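Local coordinates for protein ABC transporter (Caldanaerobius, PDB 4G68) that probably captures xylo-oligosaccharides outside the cell for import by an ABC transporter, and here holds three linked xylose units in its binding cleft, at residues A[68-73]-A[101-106]; A[179-184]-A[298-303]; A[220-225]-A[281-286]. All coordinates share one frame; numbering follows the deposited sequence.

Interaction 1: residues A[68-73]-A[101-106]. With XYS (alpha-D-xylopyranose), chain D; XYP (beta-D-xylopyranose), chain B; XYP (beta-D-xylopyranose), chain C.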
loop_
_atom_site.group_PDB
_atom_site.type_symbol
_atom_site.label_atom_id
_atom_site.label_comp_id
_atom_site.label_asym_id
_atom_site.label_seq_id
_atom_site.Cartn_x
_atom_site.Cartn_y
_atom_site.Cartn_z
ATOM N N TRP A 68 11.217 -12.374 -8.806
ATOM C CA TRP A 68 10.286 -12.640 -7.697
ATOM C C TRP A 68 9.282 -11.523 -7.549
ATOM O O TRP A 68 9.624 -10.343 -7.697
ATOM C CB TRP A 68 11.004 -12.817 -6.373
ATOM C CG TRP A 68 11.997 -13.956 -6.302
ATOM C CD1 TRP A 68 12.239 -14.981 -7.240
ATOM C CD2 TRP A 68 12.914 -14.187 -5.223
ATOM N NE1 TRP A 68 13.300 -15.797 -6.789
ATOM C CE2 TRP A 68 13.705 -15.363 -5.576
ATOM C CE3 TRP A 68 13.122 -13.583 -3.990
ATOM C CZ2 TRP A 68 14.700 -15.886 -4.689
ATOM C CZ3 TRP A 68 14.157 -14.054 -3.150
ATOM C CH2 TRP A 68 14.899 -15.200 -3.471
ATOM N N ASN A 69 8.047 -11.902 -7.274
ATOM C CA ASN A 69 6.979 -10.947 -7.009
ATOM C C ASN A 69 5.947 -11.495 -6.010
ATOM O O ASN A 69 6.001 -12.690 -5.608
ATOM C CB ASN A 69 6.308 -10.464 -8.349
ATOM C CG ASN A 69 5.557 -11.607 -9.063
ATOM O OD1 ASN A 69 4.427 -11.935 -8.680
ATOM N ND2 ASN A 69 6.200 -12.272 -10.046
ATOM N N LEU A 70 4.966 -10.674 -5.631
ATOM C CA LEU A 70 3.991 -11.126 -4.652
ATOM C C LEU A 70 2.609 -11.228 -5.170
ATOM O O LEU A 70 1.677 -11.220 -4.382
ATOM C CB LEU A 70 4.101 -10.189 -3.397
ATOM C CG LEU A 70 3.905 -8.656 -3.643
ATOM C CD1 LEU A 70 2.579 -8.295 -4.337
ATOM C CD2 LEU A 70 3.831 -8.020 -2.261
ATOM N N PHE A 71 2.428 -11.205 -6.518
ATOM C CA PHE A 71 1.069 -11.246 -7.035
ATOM C C PHE A 71 0.435 -12.645 -6.979
ATOM O O PHE A 71 0.480 -13.430 -7.930
ATOM C CB PHE A 71 1.006 -10.657 -8.433
ATOM C CG PHE A 71 1.201 -9.144 -8.426
ATOM C CD1 PHE A 71 0.186 -8.288 -7.983
ATOM C CD2 PHE A 71 2.457 -8.612 -8.764
ATOM C CE1 PHE A 71 0.407 -6.883 -7.965
ATOM C CE2 PHE A 71 2.675 -7.244 -8.698
ATOM C CZ PHE A 71 1.665 -6.385 -8.308
ATOM N N THR A 72 -0.122 -12.954 -5.823
ATOM C CA THR A 72 -0.603 -14.291 -5.553
ATOM C C THR A 72 -2.090 -14.485 -5.852
ATOM O O THR A 72 -2.491 -15.555 -6.142
ATOM C CB THR A 72 -0.375 -14.755 -4.086
ATOM O OG1 THR A 72 -0.761 -13.746 -3.172
ATOM C CG2 THR A 72 1.084 -15.206 -3.844
ATOM N N GLY A 73 -2.864 -13.431 -5.715
ATOM C CA GLY A 73 -4.287 -13.520 -5.963
ATOM C C GLY A 73 -4.707 -13.435 -7.444
ATOM O O GLY A 73 -3.937 -12.986 -8.249
ATOM N N THR A 101 5.400 -15.178 -4.079
ATOM C CA THR A 101 5.278 -15.459 -2.598
ATOM C C THR A 101 4.280 -14.453 -2.012
ATOM O O THR A 101 4.339 -13.237 -2.371
ATOM C CB THR A 101 6.638 -15.308 -1.930
ATOM O OG1 THR A 101 7.562 -16.234 -2.493
ATOM C CG2 THR A 101 6.548 -15.499 -0.367
ATOM N N GLU A 102 3.379 -14.946 -1.154
ATOM C CA GLU A 102 2.388 -14.080 -0.520
ATOM C C GLU A 102 3.118 -12.845 0.136
ATOM O O GLU A 102 4.112 -12.996 0.782
ATOM C CB GLU A 102 1.539 -14.839 0.487
ATOM C CG GLU A 102 0.541 -13.907 1.190
ATOM C CD GLU A 102 1.091 -13.203 2.461
ATOM O OE1 GLU A 102 2.028 -13.774 3.126
ATOM O OE2 GLU A 102 0.492 -12.156 2.908
ATOM N N ASN A 103 2.520 -11.662 -0.045
ATOM C CA ASN A 103 2.993 -10.409 0.560
ATOM C C ASN A 103 3.810 -10.486 1.834
ATOM O O ASN A 103 4.999 -10.105 1.839
ATOM C CB ASN A 103 1.728 -9.503 0.725
ATOM C CG ASN A 103 2.014 -8.147 1.347
ATOM O OD1 ASN A 103 2.974 -7.494 1.015
ATOM N ND2 ASN A 103 1.125 -7.700 2.239
ATOM N N ASP A 104 3.173 -10.895 2.945
ATOM C CA ASP A 104 3.942 -10.803 4.202
ATOM C C ASP A 104 5.106 -11.824 4.248
ATOM O O ASP A 104 6.211 -11.509 4.749
ATOM C CB ASP A 104 3.005 -10.866 5.396
ATOM C CG ASP A 104 2.361 -9.545 5.635
ATOM O OD1 ASP A 104 3.116 -8.576 5.922
ATOM O OD2 ASP A 104 1.175 -9.458 5.362
ATOM N N ALA A 105 4.912 -13.000 3.671
ATOM C CA ALA A 105 6.071 -13.979 3.589
ATOM C C ALA A 105 7.143 -13.486 2.599
ATOM O O ALA A 105 8.329 -13.803 2.731
ATOM C CB ALA A 105 5.568 -15.317 3.157
ATOM N N TYR A 106 6.714 -12.680 1.614
ATOM C CA TYR A 106 7.670 -12.163 0.621
ATOM C C TYR A 106 8.629 -11.178 1.245
ATOM O O TYR A 106 9.806 -11.194 0.951
ATOM C CB TYR A 106 6.895 -11.493 -0.520
ATOM C CG TYR A 106 7.803 -10.913 -1.558
ATOM C CD1 TYR A 106 8.231 -11.669 -2.588
ATOM C CD2 TYR A 106 8.206 -9.557 -1.541
ATOM C CE1 TYR A 106 9.055 -11.146 -3.578
ATOM C CE2 TYR A 106 9.095 -9.046 -2.494
ATOM C CZ TYR A 106 9.458 -9.836 -3.562
ATOM O OH TYR A 106 10.373 -9.411 -4.533
HETATM C C1 XYS D . -2.545 -9.598 -5.744
HETATM C C2 XYS D . -1.792 -9.828 -4.413
HETATM C C3 XYS D . -1.737 -8.603 -3.488
HETATM C C4 XYS D . -1.442 -7.327 -4.296
HETATM C C5 XYS D . -2.456 -7.182 -5.431
HETATM O O1 XYS D . -3.472 -10.578 -6.091
HETATM O O2 XYS D . -2.150 -10.941 -3.690
HETATM O O3 XYS D . -0.782 -8.867 -2.526
HETATM O O4 XYS D . -1.228 -6.170 -3.521
HETATM O O5 XYS D . -2.958 -8.296 -6.006
HETATM C C1 XYP B . -0.178 -5.999 -2.796
HETATM C C2 XYP B . 0.416 -4.662 -3.248
HETATM C C3 XYP B . 1.592 -4.374 -2.287
HETATM C C4 XYP B . 0.984 -4.306 -0.905
HETATM C C5 XYP B . 0.269 -5.629 -0.569
HETATM O O2 XYP B . 0.944 -4.864 -4.559
HETATM O O3 XYP B . 2.036 -3.055 -2.667
HETATM O O4 XYP B . 2.082 -4.126 -0.005
HETATM O O5 XYP B . -0.762 -5.829 -1.545
HETATM C C1 XYP C . 1.856 -3.430 1.183
HETATM C C2 XYP C . 2.890 -3.889 2.206
HETATM C C3 XYP C . 2.699 -3.050 3.475
HETATM C C4 XYP C . 2.645 -1.531 3.170
HETATM C C5 XYP C . 1.713 -1.193 1.970
HETATM O O2 XYP C . 2.745 -5.278 2.421
HETATM O O3 XYP C . 3.797 -3.381 4.353
HETATM O O4 XYP C . 2.238 -0.760 4.304
HETATM O O5 XYP C . 1.989 -2.060 0.876
HETATM O O HOH W 1 0.265 -11.360 -1.861
#
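Thr101 N donates to Asn69 O at 3.0 Å where the parallel strands 64-69 and 95-100 end, and just beyond it Thr101 O receives a CA-H...O contact from Leu70 CA. Past these strands both segments turn to the sugar, as in the periplasmic-binding-protein fold, whose ligands lie on loops at the C-terminal ends of parallel strands. Asn69 OD1 accepts from Phe71 N, closing an Asx turn, while its ND2 is held by Glu98. Leu70 has CG wedged between its backbone N and carbonyl carbon (chi1 57°), which lays it alongside Asn103, both pointing the same way, with CD2 3.4 Å from Asn103 OD1. The other methyl, CD1, sits over the centre of the Phe71 ring, whose edge meets XYS O5. Tyr106, with CG anti to the backbone N (chi1 179°), points its ring back at the strand: Trp68 CB lies in the ring plane, 3.8 Å from CE1, and the Tyr106 OH bonds to Gln124 O. An alanine here would probably leave Gln124 O without that hydroxyl and open a gap between the helix and Trp68 CB. Glu102 caps helix 103-115, its two oxygens taking Asp104 N and Ala105 N from above the carboxylate plane. At the helix start Asn103 grips one sugar hydroxyl twice: O2 of the chain C xylose donates to OD1 at 2.6 Å, and ND2 donates back to it at 2.9 Å. Thr72 CG2 packs on Glu102 N at 3.5 Å. A single water joins the two segments to the ligand, donating to Leu70 O, accepting from Asn103 N at 2.9 Å, and bonding also to Thr72 OG1, XYS O2 and XYS O3.

Interaction 2: residues A[179-184]-A[298-303]; sequences SVLYIN and MYFGGN
Tyr182 and Tyr299 lie side by side on one face of the sheet, pointing the same way, with CD2 of one 3.6 Å from CD2 of the other and the ring planes at 65°. They form an antiparallel hydrogen-bonded pair between strands 168-184 and 298-300, the axes of the two short segments running at 170°; Tyr182 N gives to Tyr299 O at 2.8 Å, and Tyr299 N gives back to Tyr182 O. With CG anti to its carbonyl carbon (chi1 -59°), the Tyr182 ring runs along the strand toward Gly302, Val180 CG1 covering the centre of one face. Its OH donates to Gly302 O at 2.8 Å, a bond tilted out of the carbonyl plane.

On the reverse face Leu181 and Phe300 cross at about a right angle, Leu181 CB 4.0 Å from Phe300 CD1, and the Phe300 ring reaches on to Ser179 CB at CZ. Ile183 CD1 meets CG of Met298, a selenomethionine, there too. Val180 and Gly301 bond in both directions at Gly301, where the chain turns a corner.

Phe309 meets both tyrosine rings edge-to-face. Strand 298-300 pairs on to the long strand 168-184 of the mixed sheet, helix 284-292 packing on Tyr299 and helix 396-406 on Tyr182. In this buried contact backbone bonds pair the strands, the Tyr182 hydroxyl adds one, and the hydroxyls of Tyr299 and Ser179 find Asp305 and Ile340 N outside the segments.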
loop_
_atom_site.group_PDB
_atom_site.type_symbol
_atom_site.label_atom_id
_atom_site.label_comp_id
_atom_site.label_asym_id
_atom_site.label_seq_id
_atom_site.Cartn_x
_atom_site.Cartn_y
_atom_site.Cartn_z
ATOM N N SER A 179 -4.409 5.843 0.001
ATOM C CA SER A 179 -5.323 5.360 1.058
ATOM C C SER A 179 -6.791 5.620 0.649
ATOM O O SER A 179 -7.134 6.754 0.225
ATOM C CB SER A 179 -4.969 6.029 2.388
ATOM O OG SER A 179 -4.920 7.480 2.246
ATOM N N VAL A 180 -7.627 4.611 0.783
ATOM C CA VAL A 180 -9.007 4.645 0.242
ATOM C C VAL A 180 -9.915 4.125 1.368
ATOM O O VAL A 180 -9.680 3.066 1.916
ATOM C CB VAL A 180 -9.115 3.668 -0.907
ATOM C CG1 VAL A 180 -10.550 3.713 -1.491
ATOM C CG2 VAL A 180 -8.102 4.065 -2.045
ATOM N N LEU A 181 -10.930 4.896 1.684
ATOM C CA LEU A 181 -12.094 4.372 2.429
ATOM C C LEU A 181 -13.136 3.835 1.443
ATOM O O LEU A 181 -13.683 4.575 0.610
ATOM C CB LEU A 181 -12.703 5.474 3.329
ATOM C CG LEU A 181 -14.001 5.062 4.066
ATOM C CD1 LEU A 181 -13.657 3.916 4.973
ATOM C CD2 LEU A 181 -14.492 6.279 4.854
ATOM N N TYR A 182 -13.312 2.508 1.457
ATOM C CA TYR A 182 -14.291 1.868 0.548
ATOM C C TYR A 182 -15.629 1.715 1.251
ATOM O O TYR A 182 -15.713 1.407 2.428
ATOM C CB TYR A 182 -13.813 0.446 0.177
ATOM C CG TYR A 182 -12.462 0.405 -0.500
ATOM C CD1 TYR A 182 -12.385 0.374 -1.927
ATOM C CD2 TYR A 182 -11.271 0.300 0.235
ATOM C CE1 TYR A 182 -11.192 0.333 -2.598
ATOM C CE2 TYR A 182 -10.050 0.218 -0.443
ATOM C CZ TYR A 182 -10.008 0.235 -1.831
ATOM O OH TYR A 182 -8.827 0.107 -2.590
ATOM N N ILE A 183 -16.683 2.045 0.510
ATOM C CA ILE A 183 -18.073 2.156 1.059
ATOM C C ILE A 183 -18.909 1.130 0.294
ATOM O O ILE A 183 -18.912 1.200 -0.927
ATOM C CB ILE A 183 -18.645 3.558 0.585
ATOM C CG1 ILE A 183 -17.916 4.779 1.165
ATOM C CG2 ILE A 183 -20.141 3.755 0.850
ATOM C CD1 ILE A 183 -17.792 4.726 2.716
ATOM N N ASN A 184 -19.657 0.269 0.999
ATOM C CA ASN A 184 -20.631 -0.610 0.355
ATOM C C ASN A 184 -21.924 0.213 0.232
ATOM O O ASN A 184 -22.659 0.359 1.164
ATOM C CB ASN A 184 -20.796 -1.955 1.075
ATOM C CG ASN A 184 -21.795 -2.891 0.409
ATOM O OD1 ASN A 184 -22.781 -2.417 -0.188
ATOM N ND2 ASN A 184 -21.519 -4.188 0.408
HETATM N N MSE A 298 -17.800 -1.086 5.384
HETATM C CA MSE A 298 -16.641 -0.276 4.982
HETATM C C MSE A 298 -15.358 -1.079 5.049
HETATM O O MSE A 298 -15.245 -2.116 5.730
HETATM C CB MSE A 298 -16.513 0.896 5.964
HETATM C CG MSE A 298 -17.698 1.846 5.792
HETATM SE SE MSE A 298 -17.519 3.381 7.066
HETATM C CE MSE A 298 -18.192 2.444 8.673
ATOM N N TYR A 299 -14.364 -0.621 4.328
ATOM C CA TYR A 299 -13.061 -1.246 4.391
ATOM C C TYR A 299 -12.086 -0.045 4.212
ATOM O O TYR A 299 -12.349 0.858 3.455
ATOM C CB TYR A 299 -12.939 -2.197 3.176
ATOM C CG TYR A 299 -11.586 -2.914 3.143
ATOM C CD1 TYR A 299 -11.437 -4.175 3.709
ATOM C CD2 TYR A 299 -10.481 -2.302 2.581
ATOM C CE1 TYR A 299 -10.208 -4.839 3.671
ATOM C CE2 TYR A 299 -9.228 -2.940 2.552
ATOM C CZ TYR A 299 -9.110 -4.204 3.056
ATOM O OH TYR A 299 -7.854 -4.807 3.029
ATOM N N PHE A 300 -10.991 -0.031 4.925
ATOM C CA PHE A 300 -10.029 1.075 4.734
ATOM C C PHE A 300 -8.620 0.513 4.556
ATOM O O PHE A 300 -8.131 -0.325 5.364
ATOM C CB PHE A 300 -10.043 2.097 5.906
ATOM C CG PHE A 300 -8.993 3.165 5.765
ATOM C CD1 PHE A 300 -9.216 4.293 4.923
ATOM C CD2 PHE A 300 -7.775 3.059 6.455
ATOM C CE1 PHE A 300 -8.207 5.255 4.735
ATOM C CE2 PHE A 300 -6.766 4.029 6.289
ATOM C CZ PHE A 300 -6.960 5.137 5.438
ATOM N N GLY A 301 -7.968 0.958 3.478
ATOM C CA GLY A 301 -6.559 0.573 3.308
ATOM C C GLY A 301 -6.034 1.018 1.964
ATOM O O GLY A 301 -6.477 2.078 1.439
ATOM N N GLY A 302 -5.189 0.173 1.357
ATOM C CA GLY A 302 -4.598 0.628 0.138
ATOM C C GLY A 302 -5.567 0.483 -1.031
ATOM O O GLY A 302 -6.485 -0.376 -1.048
ATOM N N ASN A 303 -5.345 1.325 -2.033
ATOM C CA ASN A 303 -5.990 1.229 -3.342
ATOM C C ASN A 303 -5.737 -0.140 -3.977
ATOM O O ASN A 303 -6.521 -0.573 -4.802
ATOM C CB ASN A 303 -5.301 2.261 -4.260
ATOM C CG ASN A 303 -3.837 1.935 -4.424
ATOM O OD1 ASN A 303 -3.025 2.068 -3.524
ATOM N ND2 ASN A 303 -3.502 1.448 -5.621
#

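Interaction 3: residues A[220-225]-A[281-286]; sequences GEKDEW and GLTRDE. With XYP (beta-D-xylopyranose), chain C; XYP (beta-D-xylopyranose), chain B; XYS (alpha-D-xylopyranose), chain D.
Arg284 and Trp225 meet beside the sugar, CG of the arginine 3.9 Å from Trp225 CH2 and the ring and guanidinium planes 86° apart. Trp225 CZ2 stands over the centre of one guanidinium face, while the edge of the charged group meets the ligand. There NH1 donates in plane to O5 of the chain B xylose at 3.0 Å with an angle of 164°, and NH2 reaches XYS O3 in a weak bond. Trp225 offers its own face to the chain C xylose, C3 lying 3.6 Å above the ring plane toward the rim, the aromatic platform familiar from sugar-binding sites.

The second shell fixes both groups. Arg284 NH1 is also bridged to Asp305, and NE forms a salt bridge with Asp285 OD1, its hydrogen bond weak. Trp225 NE1 is held by Asp104 OD2. That carboxylate also lies close to Asp223 OD2, a pairing of like charges that could raise the proton affinity of one of them. A water donates to Asp223 OD2 and accepts from Arg284 N at 2.8 Å, joining the turn 221-224 to the helix start. Thr283 and Glu286 form a capping box, Glu286 N giving to Thr283 OG1 at 3.1 Å and Thr283 N to Glu286 OE1. Gly220 CA points its hydrogen almost straight at Thr283 O, 3.5 Å away, where a side chain would collide.

The loop 220-225 leads into helix 225-239 and lies against the start of helix 284-292. Helix 422-436 packs behind the loop on Glu221 and Glu224, and from across the cleft helix 103-115 brings Asn103 against both Trp225 and Arg284. Helix 284-292 is followed in the chain by strand 298-300, whose Tyr299 packs on Arg284.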
loop_
_atom_site.group_PDB
_atom_site.type_symbol
_atom_site.label_atom_id
_atom_site.label_comp_id
_atom_site.label_asym_id
_atom_site.label_seq_id
_atom_site.Cartn_x
_atom_site.Cartn_y
_atom_site.Cartn_z
ATOM N N GLY A 220 -8.442 -7.048 8.908
ATOM C CA GLY A 220 -7.629 -8.251 9.255
ATOM C C GLY A 220 -6.292 -7.754 9.803
ATOM O O GLY A 220 -5.413 -7.287 9.068
ATOM N N GLU A 221 -6.174 -7.825 11.119
ATOM C CA GLU A 221 -5.008 -7.197 11.821
ATOM C C GLU A 221 -3.892 -8.145 12.190
ATOM O O GLU A 221 -2.845 -7.736 12.730
ATOM C CB GLU A 221 -5.595 -6.369 13.013
ATOM C CG GLU A 221 -4.600 -5.738 14.052
ATOM C CD GLU A 221 -3.579 -4.787 13.505
ATOM O OE1 GLU A 221 -3.595 -4.404 12.326
ATOM O OE2 GLU A 221 -2.634 -4.455 14.295
ATOM N N LYS A 222 -4.017 -9.421 11.841
ATOM C CA LYS A 222 -2.963 -10.385 12.142
ATOM C C LYS A 222 -1.530 -10.043 11.748
ATOM O O LYS A 222 -0.611 -10.205 12.549
ATOM C CB LYS A 222 -3.337 -11.785 11.572
ATOM C CG LYS A 222 -2.444 -12.914 12.142
ATOM C CD LYS A 222 -2.930 -14.247 11.527
ATOM C CE LYS A 222 -1.837 -15.326 11.496
ATOM N NZ LYS A 222 -1.456 -15.788 12.856
ATOM N N ASP A 223 -1.365 -9.542 10.532
ATOM C CA ASP A 223 -0.095 -9.153 9.998
ATOM C C ASP A 223 0.303 -7.695 10.284
ATOM O O ASP A 223 1.375 -7.248 9.886
ATOM C CB ASP A 223 0.028 -9.508 8.508
ATOM C CG ASP A 223 -0.034 -10.973 8.244
ATOM O OD1 ASP A 223 0.829 -11.737 8.788
ATOM O OD2 ASP A 223 -0.938 -11.370 7.460
ATOM N N GLU A 224 -0.564 -6.985 11.030
ATOM C CA GLU A 224 -0.279 -5.700 11.665
ATOM C C GLU A 224 -0.258 -4.479 10.738
ATOM O O GLU A 224 -0.796 -3.395 11.103
ATOM C CB GLU A 224 1.019 -5.780 12.481
ATOM C CG GLU A 224 0.906 -6.850 13.606
ATOM C CD GLU A 224 1.990 -6.698 14.680
ATOM O OE1 GLU A 224 3.011 -6.012 14.453
ATOM O OE2 GLU A 224 1.798 -7.338 15.785
ATOM N N TRP A 225 0.279 -4.628 9.533
ATOM C CA TRP A 225 0.352 -3.483 8.659
ATOM C C TRP A 225 -1.056 -2.960 8.182
ATOM O O TRP A 225 -1.219 -1.787 8.044
ATOM C CB TRP A 225 1.346 -3.760 7.502
ATOM C CG TRP A 225 0.858 -4.773 6.537
ATOM C CD1 TRP A 225 1.118 -6.148 6.501
ATOM C CD2 TRP A 225 -0.100 -4.508 5.452
ATOM N NE1 TRP A 225 0.418 -6.759 5.498
ATOM C CE2 TRP A 225 -0.353 -5.797 4.819
ATOM C CE3 TRP A 225 -0.808 -3.336 4.982
ATOM C CZ2 TRP A 225 -1.214 -5.935 3.703
ATOM C CZ3 TRP A 225 -1.712 -3.515 3.872
ATOM C CH2 TRP A 225 -1.898 -4.806 3.247
ATOM N N GLY A 281 -7.160 -11.802 14.599
ATOM C CA GLY A 281 -6.802 -13.112 14.098
ATOM C C GLY A 281 -6.829 -13.232 12.591
ATOM O O GLY A 281 -6.382 -14.240 12.078
ATOM N N LEU A 282 -7.383 -12.236 11.885
ATOM C CA LEU A 282 -7.588 -12.327 10.412
ATOM C C LEU A 282 -6.514 -11.601 9.618
ATOM O O LEU A 282 -6.018 -10.563 10.082
ATOM C CB LEU A 282 -8.924 -11.678 10.061
ATOM C CG LEU A 282 -10.079 -12.659 9.824
ATOM C CD1 LEU A 282 -10.052 -13.774 10.844
ATOM C CD2 LEU A 282 -11.417 -11.944 9.765
ATOM N N THR A 283 -6.175 -12.157 8.424
ATOM C CA THR A 283 -5.244 -11.587 7.509
ATOM C C THR A 283 -5.996 -10.542 6.646
ATOM O O THR A 283 -7.223 -10.508 6.611
ATOM C CB THR A 283 -4.642 -12.686 6.579
ATOM O OG1 THR A 283 -5.699 -13.263 5.817
ATOM C CG2 THR A 283 -3.963 -13.818 7.409
ATOM N N ARG A 284 -5.218 -9.755 5.933
ATOM C CA ARG A 284 -5.772 -8.868 4.885
ATOM C C ARG A 284 -6.637 -9.617 3.946
ATOM O O ARG A 284 -7.701 -9.158 3.627
ATOM C CB ARG A 284 -4.615 -8.187 4.130
ATOM C CG ARG A 284 -5.001 -7.091 3.101
ATOM C CD ARG A 284 -5.270 -7.747 1.725
ATOM N NE ARG A 284 -4.043 -8.404 1.256
ATOM C CZ ARG A 284 -3.101 -7.861 0.461
ATOM N NH1 ARG A 284 -3.224 -6.596 -0.003
ATOM N NH2 ARG A 284 -2.048 -8.618 0.087
ATOM N N ASP A 285 -6.124 -10.719 3.400
ATOM C CA ASP A 285 -6.925 -11.521 2.467
ATOM C C ASP A 285 -8.261 -12.008 3.039
ATOM O O ASP A 285 -9.292 -12.053 2.353
ATOM C CB ASP A 285 -6.094 -12.726 1.958
ATOM C CG ASP A 285 -4.909 -12.302 1.051
ATOM O OD1 ASP A 285 -4.831 -11.157 0.550
ATOM O OD2 ASP A 285 -4.050 -13.131 0.813
ATOM N N GLU A 286 -8.265 -12.362 4.314
ATOM C CA GLU A 286 -9.518 -12.762 4.899
ATOM C C GLU A 286 -10.477 -11.599 5.073
ATOM O O GLU A 286 -11.698 -11.751 4.977
ATOM C CB GLU A 286 -9.291 -13.451 6.260
ATOM C CG GLU A 286 -8.724 -14.852 6.002
ATOM C CD GLU A 286 -8.052 -15.513 7.219
ATOM O OE1 GLU A 286 -7.648 -14.831 8.154
ATOM O OE2 GLU A 286 -7.828 -16.777 7.161
HETATM C C1 XYP C . 1.856 -3.430 1.183
HETATM C C2 XYP C . 2.890 -3.889 2.206
HETATM C C3 XYP C . 2.699 -3.050 3.475
HETATM C C4 XYP C . 2.645 -1.531 3.170
HETATM C C5 XYP C . 1.713 -1.193 1.970
HETATM O O2 XYP C . 2.745 -5.278 2.421
HETATM O O3 XYP C . 3.797 -3.381 4.353
HETATM O O4 XYP C . 2.238 -0.760 4.304
HETATM O O5 XYP C . 1.989 -2.060 0.876
HETATM C C1 XYP B . -0.178 -5.999 -2.796
HETATM C C2 XYP B . 0.416 -4.662 -3.248
HETATM C C3 XYP B . 1.592 -4.374 -2.287
HETATM C C4 XYP B . 0.984 -4.306 -0.905
HETATM C C5 XYP B . 0.269 -5.629 -0.569
HETATM O O2 XYP B . 0.944 -4.864 -4.559
HETATM O O3 XYP B . 2.036 -3.055 -2.667
HETATM O O4 XYP B . 2.082 -4.126 -0.005
HETATM O O5 XYP B . -0.762 -5.829 -1.545
HETATM C C1 XYS D . -2.545 -9.598 -5.744
HETATM C C2 XYS D . -1.792 -9.828 -4.413
HETATM C C3 XYS D . -1.737 -8.603 -3.488
HETATM C C4 XYS D . -1.442 -7.327 -4.296
HETATM C C5 XYS D . -2.456 -7.182 -5.431
HETATM O O1 XYS D . -3.472 -10.578 -6.091
HETATM O O2 XYS D . -2.150 -10.941 -3.690
HETATM O O3 XYS D . -0.782 -8.867 -2.526
HETATM O O4 XYS D . -1.228 -6.170 -3.521
HETATM O O5 XYS D . -2.958 -8.296 -6.006
HETATM O O HOH W 2 -2.439 -9.726 6.245
#

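From the N terminus, interaction 1 closes first, shutting a loop that holds helix 76-90 and strand 95-100, which with strand 64-69 makes a beta-alpha-beta unit of one lobe. Later, interaction 2 brings strand 298-300 back against strand 168-184 over 113 residues that are largely helical. Interaction 3 falls within that long excursion, joining the loop before helix 225-239 to the start of helix 284-292, which is followed in the chain by strand 298-300. There interactions 2 and 3 touch. Interactions 1 and 3 face each other across the cleft, share all three xylose units, and meet where helix 103-115 touches the loop 220-225; interactions 1 and 2 do not touch but reach the same sheet.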